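Local atomic coordinates of phosphodiesterase (Candida albicans, PDB entry 6CPU), a protein that belongs to the phosphodiesterase family, with a largely helical catalytic domain of the HD type that holds a zinc ion and a magnesium ion. Residues Leu293-Asp305 against Glu312-Gln324. Residues are numbered along the deposited sequence; the frame is centred on the assembly and turned at random.
Sequences LGSLPKFKQFVED and EVHDKHTVLIALQ. Unlike the reference sequence in segment 312-324: Lys316 (reference Thr).
Phe299 and Ala322 face each other as a single antiparallel bridge, a non-hydrogen-bonded pair with 4.1 Å between their CA atoms. On its flanks the backbones bond, Leu323 N to Lys298 O (2.9 Å) and Lys300 N to Ile321 O (2.7 Å). A type I beta turn from Phe299 itself to Phe302 then leads segment 293-305 away.

Gln301 extends the pairing with its side chain. Bent at chi2 (94°), it lays its amide along the backbone of 319-321: OE1 accepts from Ile321 N (3.2 Å) through an in-plane lone pair, while NE2 donates to Val319 O (2.9 Å) from above that carbonyl's plane. One amide thus grips the N-H and C=O flanking Leu320, beyond the backbone pairing. NE2 also donates to a water that bonds to Asp315 OD1 and His317 O; Asp315 OD1 closes an Asx turn onto His317 N. Both segments belong to the long loop between helices 276-292 and 336-348, so these bonds tie that connection to itself, against helices 205-216 and 227-242.

The Phe299 ring is sandwiched between Leu320 CD1, 4.0 Å from its centroid and almost on the normal, and Phe302 CB on the opposite face; Tyr240 meets it edge-to-face. Towards solvent, the extended Lys300 chain crosses His317 at about a right angle, bringing NZ to the imidazole edge, 3.5 Å from NE2, while Ile321 CG1 lies above one face, offset toward the rim.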
loop_
_atom_site.group_PDB
_atom_site.type_symbol
_atom_site.label_atom_id
_atom_site.label_comp_id
_atom_site.label_asym_id
_atom_site.label_seq_id
_atom_site.Cartn_x
_atom_site.Cartn_y
_atom_site.Cartn_z
ATOM N N LEU A 293 21.707 -4.114 8.829
ATOM C CA LEU A 293 22.782 -3.319 8.220
ATOM C C LEU A 293 23.337 -2.250 9.157
ATOM O O LEU A 293 24.268 -1.532 8.794
ATOM C CB LEU A 293 22.270 -2.635 6.942
ATOM C CG LEU A 293 22.086 -3.559 5.740
ATOM C CD1 LEU A 293 21.158 -2.935 4.700
ATOM C CD2 LEU A 293 23.441 -3.893 5.126
ATOM N N GLY A 294 22.751 -2.112 10.341
ATOM C CA GLY A 294 23.191 -1.107 11.294
ATOM C C GLY A 294 22.746 0.303 10.976
ATOM O O GLY A 294 23.244 1.251 11.578
ATOM N N SER A 295 21.803 0.456 10.038
ATOM C CA SER A 295 21.241 1.771 9.728
ATOM C C SER A 295 20.177 2.174 10.739
ATOM O O SER A 295 19.861 3.352 10.872
ATOM C CB SER A 295 20.649 1.802 8.318
ATOM O OG SER A 295 21.656 2.060 7.360
ATOM N N LEU A 296 19.624 1.186 11.436
ATOM C CA LEU A 296 18.769 1.421 12.592
ATOM C C LEU A 296 19.243 0.525 13.724
ATOM O O LEU A 296 19.610 -0.620 13.472
ATOM C CB LEU A 296 17.332 1.028 12.285
ATOM C CG LEU A 296 16.551 1.836 11.253
ATOM C CD1 LEU A 296 15.377 0.997 10.774
ATOM C CD2 LEU A 296 16.087 3.159 11.825
ATOM N N PRO A 297 19.169 1.013 14.969
ATOM C CA PRO A 297 19.556 0.165 16.104
ATOM C C PRO A 297 18.530 -0.923 16.371
ATOM O O PRO A 297 17.340 -0.751 16.074
ATOM C CB PRO A 297 19.604 1.143 17.278
ATOM C CG PRO A 297 18.680 2.255 16.903
ATOM C CD PRO A 297 18.641 2.319 15.400
ATOM N N LYS A 298 18.982 -2.039 16.935
ATOM C CA LYS A 298 18.073 -3.108 17.304
ATOM C C LYS A 298 17.225 -2.622 18.476
ATOM O O LYS A 298 17.589 -1.657 19.155
ATOM C CB LYS A 298 18.844 -4.378 17.669
ATOM C CG LYS A 298 19.848 -4.792 16.605
ATOM C CD LYS A 298 20.302 -6.228 16.763
ATOM C CE LYS A 298 21.506 -6.487 15.870
ATOM N NZ LYS A 298 21.897 -7.922 15.824
ATOM N N PHE A 299 16.090 -3.278 18.685
ATOM C CA PHE A 299 15.153 -2.902 19.736
ATOM C C PHE A 299 14.811 -4.109 20.592
ATOM O O PHE A 299 15.056 -5.253 20.201
ATOM C CB PHE A 299 13.881 -2.239 19.151
ATOM C CG PHE A 299 13.219 -3.018 18.039
ATOM C CD1 PHE A 299 12.081 -3.773 18.288
ATOM C CD2 PHE A 299 13.705 -2.969 16.745
ATOM C CE1 PHE A 299 11.454 -4.488 17.283
ATOM C CE2 PHE A 299 13.076 -3.681 15.728
ATOM C CZ PHE A 299 11.957 -4.440 15.998
ATOM N N LYS A 300 14.233 -3.862 21.761
ATOM C CA LYS A 300 13.986 -4.938 22.726
ATOM C C LYS A 300 13.144 -6.068 22.144
ATOM O O LYS A 300 13.326 -7.237 22.493
ATOM C CB LYS A 300 13.303 -4.382 23.975
ATOM C CG LYS A 300 13.192 -5.381 25.112
ATOM C CD LYS A 300 12.776 -4.706 26.411
ATOM C CE LYS A 300 12.966 -5.640 27.597
ATOM N NZ LYS A 300 12.240 -5.146 28.797
ATOM N N GLN A 301 12.213 -5.715 21.259
ATOM C CA GLN A 301 11.267 -6.670 20.705
ATOM C C GLN A 301 11.755 -7.327 19.408
ATOM O O GLN A 301 11.015 -8.088 18.785
ATOM C CB GLN A 301 9.913 -5.987 20.474
ATOM C CG GLN A 301 9.320 -5.322 21.712
ATOM C CD GLN A 301 9.656 -3.848 21.851
ATOM O OE1 GLN A 301 10.733 -3.401 21.463
ATOM N NE2 GLN A 301 8.731 -3.082 22.414
ATOM N N PHE A 302 12.993 -7.038 19.015
ATOM C CA PHE A 302 13.584 -7.598 17.808
ATOM C C PHE A 302 14.021 -9.044 18.047
ATOM O O PHE A 302 14.642 -9.343 19.070
ATOM C CB PHE A 302 14.769 -6.730 17.380
ATOM C CG PHE A 302 15.426 -7.178 16.111
ATOM C CD1 PHE A 302 14.877 -6.849 14.877
ATOM C CD2 PHE A 302 16.601 -7.920 16.144
ATOM C CE1 PHE A 302 15.485 -7.261 13.700
ATOM C CE2 PHE A 302 17.210 -8.331 14.970
ATOM C CZ PHE A 302 16.651 -8.002 13.747
ATOM N N VAL A 303 13.693 -9.934 17.109
ATOM C CA VAL A 303 14.020 -11.353 17.228
ATOM C C VAL A 303 15.249 -11.649 16.369
ATOM O O VAL A 303 15.177 -11.683 15.141
ATOM C CB VAL A 303 12.831 -12.242 16.826
ATOM C CG1 VAL A 303 13.205 -13.717 16.893
ATOM C CG2 VAL A 303 11.632 -11.960 17.724
ATOM N N GLU A 304 16.382 -11.847 17.034
ATOM C CA GLU A 304 17.676 -11.934 16.361
ATOM C C GLU A 304 17.742 -13.016 15.276
ATOM O O GLU A 304 18.384 -12.813 14.251
ATOM C CB GLU A 304 18.784 -12.169 17.396
ATOM C CG GLU A 304 20.194 -12.119 16.836
ATOM C CD GLU A 304 20.530 -10.791 16.192
ATOM O OE1 GLU A 304 20.262 -9.740 16.812
ATOM O OE2 GLU A 304 21.074 -10.798 15.066
ATOM N N ASP A 305 17.081 -14.146 15.505
ATOM C CA ASP A 305 17.168 -15.296 14.605
ATOM C C ASP A 305 16.073 -15.238 13.540
ATOM O O ASP A 305 14.908 -15.500 13.833
ATOM C CB ASP A 305 17.054 -16.594 15.406
ATOM C CG ASP A 305 17.333 -17.842 14.569
ATOM O OD1 ASP A 305 17.221 -17.806 13.322
ATOM O OD2 ASP A 305 17.657 -18.882 15.176
ATOM N N GLU A 312 3.464 -15.483 19.279
ATOM C CA GLU A 312 2.712 -14.345 19.797
ATOM C C GLU A 312 3.181 -13.971 21.205
ATOM O O GLU A 312 2.750 -14.562 22.202
ATOM C CB GLU A 312 1.216 -14.661 19.784
ATOM C CG GLU A 312 0.321 -13.527 20.265
ATOM C CD GLU A 312 -1.148 -13.789 19.989
ATOM O OE1 GLU A 312 -1.596 -13.514 18.857
ATOM O OE2 GLU A 312 -1.862 -14.265 20.901
ATOM N N VAL A 313 4.051 -12.964 21.261
ATOM C CA VAL A 313 4.694 -12.520 22.491
ATOM C C VAL A 313 4.214 -11.127 22.848
ATOM O O VAL A 313 3.918 -10.326 21.960
ATOM C CB VAL A 313 6.218 -12.480 22.288
ATOM C CG1 VAL A 313 6.938 -11.864 23.485
ATOM C CG2 VAL A 313 6.723 -13.873 21.983
ATOM N N HIS A 314 4.125 -10.837 24.143
ATOM C CA HIS A 314 3.926 -9.459 24.590
ATOM C C HIS A 314 4.503 -9.185 25.970
ATOM O O HIS A 314 4.816 -10.114 26.723
ATOM C CB HIS A 314 2.447 -9.058 24.524
ATOM C CG HIS A 314 1.611 -9.541 25.666
ATOM N ND1 HIS A 314 0.878 -10.705 25.610
ATOM C CD2 HIS A 314 1.349 -8.989 26.876
ATOM C CE1 HIS A 314 0.213 -10.860 26.740
ATOM N NE2 HIS A 314 0.484 -9.835 27.526
ATOM N N ASP A 315 4.650 -7.894 26.265
ATOM C CA ASP A 315 5.139 -7.407 27.553
ATOM C C ASP A 315 4.469 -6.054 27.847
ATOM O O ASP A 315 3.360 -5.813 27.359
ATOM C CB ASP A 315 6.667 -7.324 27.540
ATOM C CG ASP A 315 7.201 -6.372 26.491
ATOM O OD1 ASP A 315 6.418 -5.569 25.929
ATOM O OD2 ASP A 315 8.418 -6.425 26.222
ATOM N N LYS A 316 5.102 -5.180 28.638
ATOM C CA LYS A 316 4.451 -3.917 29.033
ATOM C C LYS A 316 4.665 -2.744 28.064
ATOM O O LYS A 316 4.062 -1.695 28.240
ATOM C CB LYS A 316 4.856 -3.494 30.462
ATOM C CG LYS A 316 6.318 -3.102 30.660
ATOM C CD LYS A 316 6.483 -2.261 31.929
ATOM C CE LYS A 316 7.899 -2.304 32.486
ATOM N NZ LYS A 316 8.915 -1.820 31.513
ATOM N N HIS A 317 5.503 -2.920 27.047
ATOM C CA HIS A 317 5.840 -1.818 26.142
ATOM C C HIS A 317 4.869 -1.778 24.959
ATOM O O HIS A 317 4.494 -2.827 24.447
ATOM C CB HIS A 317 7.263 -1.976 25.630
ATOM C CG HIS A 317 8.285 -2.078 26.717
ATOM N ND1 HIS A 317 8.634 -1.006 27.506
ATOM C CD2 HIS A 317 9.031 -3.121 27.146
ATOM C CE1 HIS A 317 9.554 -1.383 28.374
ATOM N NE2 HIS A 317 9.808 -2.662 28.181
ATOM N N THR A 318 4.461 -0.577 24.546
ATOM C CA THR A 318 3.575 -0.412 23.378
ATOM C C THR A 318 4.279 0.196 22.162
ATOM O O THR A 318 3.663 0.328 21.102
ATOM C CB THR A 318 2.339 0.459 23.706
ATOM O OG1 THR A 318 2.763 1.732 24.213
ATOM C CG2 THR A 318 1.456 -0.240 24.724
ATOM N N VAL A 319 5.552 0.563 22.310
ATOM C CA VAL A 319 6.367 1.022 21.188
ATOM C C VAL A 319 7.721 0.319 21.189
ATOM O O VAL A 319 8.111 -0.282 22.190
ATOM C CB VAL A 319 6.580 2.552 21.197
ATOM C CG1 VAL A 319 5.245 3.279 21.123
ATOM C CG2 VAL A 319 7.370 3.003 22.422
ATOM N N LEU A 320 8.436 0.410 20.068
ATOM C CA LEU A 320 9.741 -0.239 19.932
ATOM C C LEU A 320 10.744 0.474 20.840
ATOM O O LEU A 320 10.846 1.705 20.815
ATOM C CB LEU A 320 10.233 -0.205 18.482
ATOM C CG LEU A 320 9.295 -0.781 17.420
ATOM C CD1 LEU A 320 10.002 -0.868 16.073
ATOM C CD2 LEU A 320 8.734 -2.142 17.819
ATOM N N ILE A 321 11.447 -0.301 21.663
ATOM C CA ILE A 321 12.402 0.256 22.619
ATOM C C ILE A 321 13.817 -0.022 22.123
ATOM O O ILE A 321 14.274 -1.152 22.174
ATOM C CB ILE A 321 12.234 -0.361 24.027
ATOM C CG1 ILE A 321 10.784 -0.268 24.513
ATOM C CG2 ILE A 321 13.176 0.314 25.019
ATOM C CD1 ILE A 321 10.236 1.139 24.638
ATOM N N ALA A 322 14.494 1.012 21.644
ATOM C CA ALA A 322 15.844 0.880 21.103
ATOM C C ALA A 322 16.836 0.417 22.174
ATOM O O ALA A 322 16.733 0.817 23.332
ATOM C CB ALA A 322 16.298 2.211 20.523
ATOM N N LEU A 323 17.766 -0.447 21.771
ATOM C CA LEU A 323 18.917 -0.833 22.596
ATOM C C LEU A 323 20.144 -0.027 22.154
ATOM O O LEU A 323 20.111 0.638 21.117
ATOM C CB LEU A 323 19.210 -2.327 22.435
ATOM C CG LEU A 323 18.028 -3.283 22.598
ATOM C CD1 LEU A 323 18.400 -4.704 22.189
ATOM C CD2 LEU A 323 17.499 -3.244 24.023
ATOM N N GLN A 324 21.224 -0.093 22.930
ATOM C CA GLN A 324 22.485 0.564 22.565
ATOM C C GLN A 324 23.598 -0.447 22.291
ATOM O O GLN A 324 23.499 -1.619 22.656
ATOM C CB GLN A 324 22.916 1.536 23.661
ATOM C CG GLN A 324 22.071 2.798 23.705
ATOM C CD GLN A 324 22.702 3.899 24.535
ATOM O OE1 GLN A 324 23.475 3.635 25.458
ATOM N NE2 GLN A 324 22.372 5.146 24.211
HETATM O O HOH W 1 6.307 -4.695 23.414
#